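Local atomic coordinates of AgaA (PDB entry 6HLX), a protein that binds the opine agropinic acid and, as a periplasmic solute-binding protein, delivers it to an ABC transporter for import into the bacterium. Residues 195-207 / 211-225. Residues are numbered along the deposited sequence; the frame is centred on the assembly and turned at random. Where two conformers were deposited one is given.
With ZN (zinc ion), chain Q; G9Z (agropinic acid), chain E; EDO (1,2-ethanediol), chain B.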
loop_
_atom_site.group_PDB
_atom_site.type_symbol
_atom_site.label_atom_id
_atom_site.label_comp_id
_atom_site.label_asym_id
_atom_site.label_seq_id
_atom_site.Cartn_x
_atom_site.Cartn_y
_atom_site.Cartn_z
ATOM N N PHE A 195 13.057 -12.647 -8.118
ATOM C CA PHE A 195 13.115 -12.244 -6.708
ATOM C C PHE A 195 14.528 -12.004 -6.232
ATOM O O PHE A 195 15.342 -12.939 -6.233
ATOM C CB PHE A 195 12.456 -13.333 -5.839
ATOM C CG PHE A 195 11.159 -13.883 -6.413
ATOM C CD1 PHE A 195 10.167 -13.027 -6.884
ATOM C CD2 PHE A 195 10.904 -15.246 -6.407
ATOM C CE1 PHE A 195 8.974 -13.532 -7.410
ATOM C CE2 PHE A 195 9.695 -15.756 -6.908
ATOM C CZ PHE A 195 8.746 -14.898 -7.415
ATOM N N TYR A 196 14.815 -10.765 -5.803
ATOM C CA TYR A 196 16.123 -10.397 -5.235
ATOM C C TYR A 196 15.914 -9.826 -3.833
ATOM O O TYR A 196 15.757 -8.608 -3.686
ATOM C CB TYR A 196 16.842 -9.374 -6.120
ATOM C CG TYR A 196 17.323 -9.918 -7.441
ATOM C CD1 TYR A 196 18.584 -10.502 -7.561
ATOM C CD2 TYR A 196 16.556 -9.781 -8.592
ATOM C CE1 TYR A 196 19.045 -10.980 -8.788
ATOM C CE2 TYR A 196 17.014 -10.237 -9.826
ATOM C CZ TYR A 196 18.249 -10.857 -9.915
ATOM O OH TYR A 196 18.694 -11.311 -11.141
ATOM N N SER A 197 15.893 -10.705 -2.803
ATOM C CA SER A 197 15.659 -10.275 -1.427
ATOM C C SER A 197 16.821 -9.487 -0.810
ATOM O O SER A 197 16.593 -8.676 0.088
ATOM C CB SER A 197 15.268 -11.463 -0.561
ATOM O OG SER A 197 14.098 -12.011 -1.147
ATOM N N ASP A 198 18.062 -9.722 -1.278
ATOM C CA ASP A 198 19.207 -8.964 -0.770
ATOM C C ASP A 198 19.308 -7.738 -1.725
ATOM O O ASP A 198 19.529 -7.929 -2.928
ATOM C CB ASP A 198 20.490 -9.816 -0.801
ATOM C CG ASP A 198 21.729 -9.002 -0.472
ATOM O OD1 ASP A 198 22.127 -8.166 -1.309
ATOM O OD2 ASP A 198 22.284 -9.181 0.631
ATOM N N GLU A 199 19.158 -6.502 -1.196
ATOM C CA GLU A 199 19.117 -5.308 -2.064
ATOM C C GLU A 199 20.418 -5.046 -2.823
ATOM O O GLU A 199 20.375 -4.500 -3.940
ATOM C CB GLU A 199 18.639 -4.053 -1.306
ATOM C CG GLU A 199 19.507 -3.661 -0.126
ATOM C CD GLU A 199 18.735 -2.855 0.904
ATOM O OE1 GLU A 199 19.090 -1.670 1.098
ATOM O OE2 GLU A 199 17.763 -3.390 1.493
ATOM N N ASN A 200 21.555 -5.491 -2.274
ATOM C CA ASN A 200 22.838 -5.350 -2.982
ATOM C C ASN A 200 22.872 -6.266 -4.198
ATOM O O ASN A 200 23.295 -5.823 -5.281
ATOM C CB ASN A 200 24.033 -5.562 -2.056
ATOM C CG ASN A 200 24.065 -4.490 -0.997
ATOM O OD1 ASN A 200 24.056 -3.296 -1.300
ATOM N ND2 ASN A 200 24.024 -4.877 0.267
ATOM N N THR A 201 22.355 -7.518 -4.063
ATOM C CA THR A 201 22.273 -8.403 -5.233
ATOM C C THR A 201 21.296 -7.801 -6.272
ATOM O O THR A 201 21.530 -7.932 -7.481
ATOM C CB THR A 201 21.844 -9.848 -4.883
ATOM O OG1 THR A 201 20.459 -9.873 -4.529
ATOM C CG2 THR A 201 22.706 -10.468 -3.803
ATOM N N ARG A 202 20.214 -7.146 -5.792
ATOM C CA ARG A 202 19.240 -6.542 -6.695
ATOM C C ARG A 202 19.873 -5.417 -7.536
ATOM O O ARG A 202 19.704 -5.401 -8.760
ATOM C CB ARG A 202 18.019 -6.047 -5.916
ATOM C CG ARG A 202 16.881 -5.641 -6.826
ATOM C CD ARG A 202 15.567 -5.516 -6.074
ATOM N NE ARG A 202 15.539 -4.431 -5.076
ATOM C CZ ARG A 202 15.652 -4.596 -3.762
ATOM N NH1 ARG A 202 15.896 -5.807 -3.251
ATOM N NH2 ARG A 202 15.558 -3.550 -2.944
ATOM N N VAL A 203 20.594 -4.492 -6.874
ATOM C CA VAL A 203 21.287 -3.384 -7.545
ATOM C C VAL A 203 22.351 -3.961 -8.484
ATOM O O VAL A 203 22.441 -3.539 -9.658
ATOM C CB VAL A 203 21.885 -2.407 -6.513
ATOM C CG1 VAL A 203 22.848 -1.419 -7.170
ATOM C CG2 VAL A 203 20.774 -1.668 -5.780
ATOM N N ASN A 204 23.108 -4.968 -7.998
ATOM C CA ASN A 204 24.138 -5.591 -8.851
ATOM C C ASN A 204 23.548 -6.276 -10.094
ATOM O O ASN A 204 24.170 -6.259 -11.163
ATOM C CB ASN A 204 25.004 -6.557 -8.065
ATOM C CG ASN A 204 26.363 -6.744 -8.726
ATOM O OD1 ASN A 204 27.042 -5.775 -9.115
ATOM N ND2 ASN A 204 26.786 -7.986 -8.888
ATOM N N ALA A 205 22.339 -6.854 -9.971
ATOM C CA ALA A 205 21.675 -7.477 -11.124
ATOM C C ALA A 205 21.379 -6.425 -12.200
ATOM O O ALA A 205 21.519 -6.724 -13.386
ATOM C CB ALA A 205 20.383 -8.148 -10.696
ATOM N N LEU A 206 20.972 -5.204 -11.790
ATOM C CA LEU A 206 20.746 -4.138 -12.766
ATOM C C LEU A 206 22.073 -3.662 -13.389
ATOM O O LEU A 206 22.195 -3.579 -14.615
ATOM C CB LEU A 206 20.016 -2.940 -12.135
ATOM C CG LEU A 206 19.606 -1.869 -13.183
ATOM C CD1 LEU A 206 18.381 -2.322 -14.010
ATOM C CD2 LEU A 206 19.418 -0.524 -12.527
ATOM N N LYS A 207 23.056 -3.353 -12.549
ATOM C CA LYS A 207 24.345 -2.835 -13.029
ATOM C C LYS A 207 25.134 -3.828 -13.874
ATOM O O LYS A 207 25.867 -3.411 -14.765
ATOM C CB LYS A 207 25.199 -2.354 -11.868
ATOM C CG LYS A 207 24.671 -1.119 -11.158
ATOM C CD LYS A 207 25.696 -0.661 -10.152
ATOM C CE LYS A 207 25.192 0.468 -9.312
ATOM N NZ LYS A 207 25.844 0.459 -7.974
ATOM N N VAL A 211 19.107 -7.901 -15.182
ATOM C CA VAL A 211 17.681 -7.511 -15.170
ATOM C C VAL A 211 17.521 -6.168 -15.881
ATOM O O VAL A 211 18.496 -5.429 -16.007
ATOM C CB VAL A 211 17.019 -7.467 -13.768
ATOM C CG1 VAL A 211 16.943 -8.855 -13.138
ATOM C CG2 VAL A 211 17.714 -6.470 -12.845
ATOM N N ASP A 212 16.275 -5.828 -16.265
ATOM C CA ASP A 212 15.972 -4.606 -17.013
ATOM C C ASP A 212 15.352 -3.502 -16.164
ATOM O O ASP A 212 15.461 -2.337 -16.528
ATOM C CB ASP A 212 15.045 -4.955 -18.166
ATOM C CG ASP A 212 15.633 -6.060 -19.024
ATOM O OD1 ASP A 212 16.820 -5.956 -19.386
ATOM O OD2 ASP A 212 14.925 -7.046 -19.265
ATOM N N ILE A 213 14.664 -3.873 -15.089
ATOM C CA ILE A 213 14.055 -2.940 -14.128
ATOM C C ILE A 213 14.250 -3.506 -12.735
ATOM O O ILE A 213 14.197 -4.717 -12.573
ATOM C CB ILE A 213 12.510 -2.763 -14.393
ATOM C CG1 ILE A 213 12.210 -2.284 -15.829
ATOM C CG2 ILE A 213 11.821 -1.808 -13.333
ATOM C CD1 ILE A 213 10.691 -2.028 -16.083
ATOM N N ILE A 214 14.443 -2.635 -11.735
ATOM C CA ILE A 214 14.441 -3.050 -10.332
ATOM C C ILE A 214 13.563 -2.123 -9.527
ATOM O O ILE A 214 13.488 -0.928 -9.834
ATOM C CB ILE A 214 15.839 -3.212 -9.668
ATOM C CG1 ILE A 214 16.648 -1.858 -9.634
ATOM C CG2 ILE A 214 16.635 -4.367 -10.301
ATOM C CD1 ILE A 214 17.842 -1.845 -8.625
ATOM N N ASP A 215 12.951 -2.637 -8.463
ATOM C CA ASP A 215 12.194 -1.747 -7.560
ATOM C C ASP A 215 12.956 -1.548 -6.241
ATOM O O ASP A 215 14.029 -2.131 -6.048
ATOM C CB ASP A 215 10.746 -2.219 -7.355
ATOM C CG ASP A 215 10.536 -3.522 -6.646
ATOM O OD1 ASP A 215 11.527 -4.085 -6.119
ATOM O OD2 ASP A 215 9.373 -3.969 -6.570
ATOM N N TYR A 216 12.426 -0.687 -5.338
ATOM C CA TYR A 216 13.053 -0.391 -4.052
ATOM C C TYR A 216 14.562 -0.113 -4.186
ATOM O O TYR A 216 15.384 -0.782 -3.569
ATOM C CB TYR A 216 12.772 -1.517 -3.049
ATOM C CG TYR A 216 11.386 -1.454 -2.452
ATOM C CD1 TYR A 216 10.315 -2.103 -3.061
ATOM C CD2 TYR A 216 11.162 -0.841 -1.222
ATOM C CE1 TYR A 216 9.037 -2.079 -2.504
ATOM C CE2 TYR A 216 9.886 -0.820 -0.644
ATOM C CZ TYR A 216 8.824 -1.439 -1.291
ATOM O OH TYR A 216 7.563 -1.453 -0.713
ATOM N N VAL A 217 14.929 0.850 -5.044
ATOM C CA VAL A 217 16.345 1.185 -5.205
ATOM C C VAL A 217 16.818 1.735 -3.860
ATOM O O VAL A 217 16.211 2.697 -3.360
ATOM C CB VAL A 217 16.555 2.242 -6.320
ATOM C CG1 VAL A 217 18.010 2.700 -6.369
ATOM C CG2 VAL A 217 16.090 1.698 -7.673
ATOM N N PRO A 218 17.864 1.154 -3.247
ATOM C CA PRO A 218 18.327 1.685 -1.943
ATOM C C PRO A 218 18.858 3.107 -2.078
ATOM O O PRO A 218 19.464 3.444 -3.098
ATOM C CB PRO A 218 19.440 0.720 -1.531
ATOM C CG PRO A 218 19.204 -0.522 -2.359
ATOM C CD PRO A 218 18.668 -0.009 -3.665
ATOM N N ALA A 219 18.625 3.941 -1.046
ATOM C CA ALA A 219 19.079 5.344 -1.029
ATOM C C ALA A 219 20.583 5.464 -1.268
ATOM O O ALA A 219 21.003 6.387 -1.961
ATOM C CB ALA A 219 18.710 5.997 0.304
ATOM N N LYS A 220 21.392 4.524 -0.751
ATOM C CA LYS A 220 22.854 4.613 -0.950
ATOM C C LYS A 220 23.291 4.434 -2.422
ATOM O O LYS A 220 24.401 4.848 -2.788
ATOM C CB LYS A 220 23.606 3.634 -0.036
ATOM C CG LYS A 220 23.387 2.177 -0.400
ATOM C CD LYS A 220 24.321 1.229 0.340
ATOM C CE LYS A 220 24.466 -0.067 -0.426
ATOM N NZ LYS A 220 23.143 -0.711 -0.724
ATOM N N ASP A 221 22.443 3.789 -3.243
ATOM C CA ASP A 221 22.765 3.521 -4.660
ATOM C C ASP A 221 22.075 4.476 -5.652
ATOM O O ASP A 221 22.363 4.418 -6.849
ATOM C CB ASP A 221 22.399 2.063 -5.006
ATOM C CG ASP A 221 23.075 1.037 -4.114
ATOM O OD1 ASP A 221 24.313 0.910 -4.188
ATOM O OD2 ASP A 221 22.369 0.382 -3.329
ATOM N N ALA A 222 21.129 5.298 -5.173
ATOM C CA ALA A 222 20.329 6.166 -6.034
ATOM C C ALA A 222 21.150 7.112 -6.916
ATOM O O ALA A 222 20.898 7.162 -8.120
ATOM C CB ALA A 222 19.301 6.938 -5.210
ATOM N N ALA A 223 22.168 7.801 -6.352
ATOM C CA ALA A 223 23.014 8.738 -7.119
ATOM C C ALA A 223 23.791 8.065 -8.243
ATOM O O ALA A 223 23.762 8.561 -9.376
ATOM C CB ALA A 223 23.964 9.481 -6.195
ATOM N N ASP A 224 24.471 6.939 -7.944
ATOM C CA ASP A 224 25.239 6.153 -8.924
ATOM C C ASP A 224 24.319 5.701 -10.060
ATOM O O ASP A 224 24.693 5.793 -11.225
ATOM C CB ASP A 224 25.868 4.928 -8.216
ATOM C CG ASP A 224 26.703 3.952 -9.050
ATOM O OD1 ASP A 224 27.019 4.273 -10.222
ATOM O OD2 ASP A 224 27.063 2.882 -8.517
ATOM N N ILE A 225 23.113 5.215 -9.721
ATOM C CA ILE A 225 22.162 4.747 -10.726
ATOM C C ILE A 225 21.651 5.909 -11.598
ATOM O O ILE A 225 21.607 5.768 -12.824
ATOM C CB ILE A 225 21.035 3.920 -10.062
ATOM C CG1 ILE A 225 21.592 2.536 -9.628
ATOM C CG2 ILE A 225 19.815 3.783 -10.997
ATOM C CD1 ILE A 225 20.755 1.750 -8.659
HETATM ZN ZN ZN Q . 16.016 -8.224 -20.615
HETATM O OAM G9Z E . 5.816 -4.271 0.909
HETATM C CAB G9Z E . 6.642 -3.633 1.576
HETATM C CAC G9Z E . 7.982 -4.045 1.728
HETATM C CB G9Z E . 8.669 -2.960 2.613
HETATM C CA G9Z E . 7.542 -2.046 3.065
HETATM C C G9Z E . 7.854 -0.674 2.803
HETATM O O G9Z E . 7.611 -0.204 1.658
HETATM N N G9Z E . 6.340 -2.559 2.329
HETATM C CAG G9Z E . 4.986 -1.883 2.341
HETATM C CAH G9Z E . 4.224 -2.240 3.618
HETATM O OAP G9Z E . 4.973 -1.701 4.708
HETATM C CAI G9Z E . 2.802 -1.673 3.637
HETATM O OAQ G9Z E . 2.198 -1.871 2.333
HETATM C CAJ G9Z E . 1.898 -2.412 4.681
HETATM O OAR G9Z E . 0.574 -1.848 4.654
HETATM C CAK G9Z E . 2.430 -2.468 6.134
HETATM O OAT G9Z E . 1.646 -3.408 6.895
HETATM C CAL G9Z E . 2.471 -1.087 6.805
HETATM O OAS G9Z E . 3.099 -1.188 8.102
HETATM O OXT G9Z E . 8.393 -0.006 3.727
HETATM C C1 EDO B . 16.105 2.693 1.119
HETATM O O1 EDO B . 15.929 3.918 0.495
HETATM C C2 EDO B . 17.583 2.443 1.404
HETATM O O2 EDO B . 18.008 3.126 2.543
HETATM O O HOH W 1 21.259 -0.115 1.281
HETATM O O HOH W 2 24.802 -1.739 -3.604
HETATM O O HOH W 3 14.871 -9.670 -20.909
#
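The guanidinium of R202, buried on helix 199-207, bonds to two successive carbonyls of segment 211-225, part of the beta-alpha-beta crossover that carries the chain from strand 190-195 to strand 213-214 in the mixed sheet of this periplasmic binding protein. R202 NE donates to D215 O (2.9 Å) and NH2 to Y216 O (2.8 Å), both at the group's edge, while NH1 reaches back to Y196 O, nearly in line with that C=O. Three carbonyls, one for each guanidinium nitrogen, thus fix its rotation; the carboxylate of D215 lies well out of its plane and can add only charge. The R202 chain reaches these acceptors past I214 CG2 because chi1 (-170°) sets CG opposite the backbone N and the chain bends at chi3. Y216 belongs to the ligand pocket: its OH donates to agropinic acid O (2.7 Å) and has a second partner in T23.

Toward the surface, K220 NZ bonds to N200 OD1 (2.8 Å), D221 OD2 and a water that also donates to E199 OE1; E199 OE2 accepts from S333 N. A second water donates to both N200 OD1 and D221 OD1. Farther along, K207 NZ forms a salt bridge with D224 OD2, approaching from above the carboxylate plane.

In the helix's last turn, A205 O accepts from V211 N (3.2 Å), whereas V211 O is buried without a polar partner. Next to it, D212 OD2 binds zinc with H488 and H490 of the C-terminal histidine tag, and accepts from Y5 N. Between the R202 bonds and the lysine network, V203 packs tightly, its CG2 3.4 Å from P218 CD.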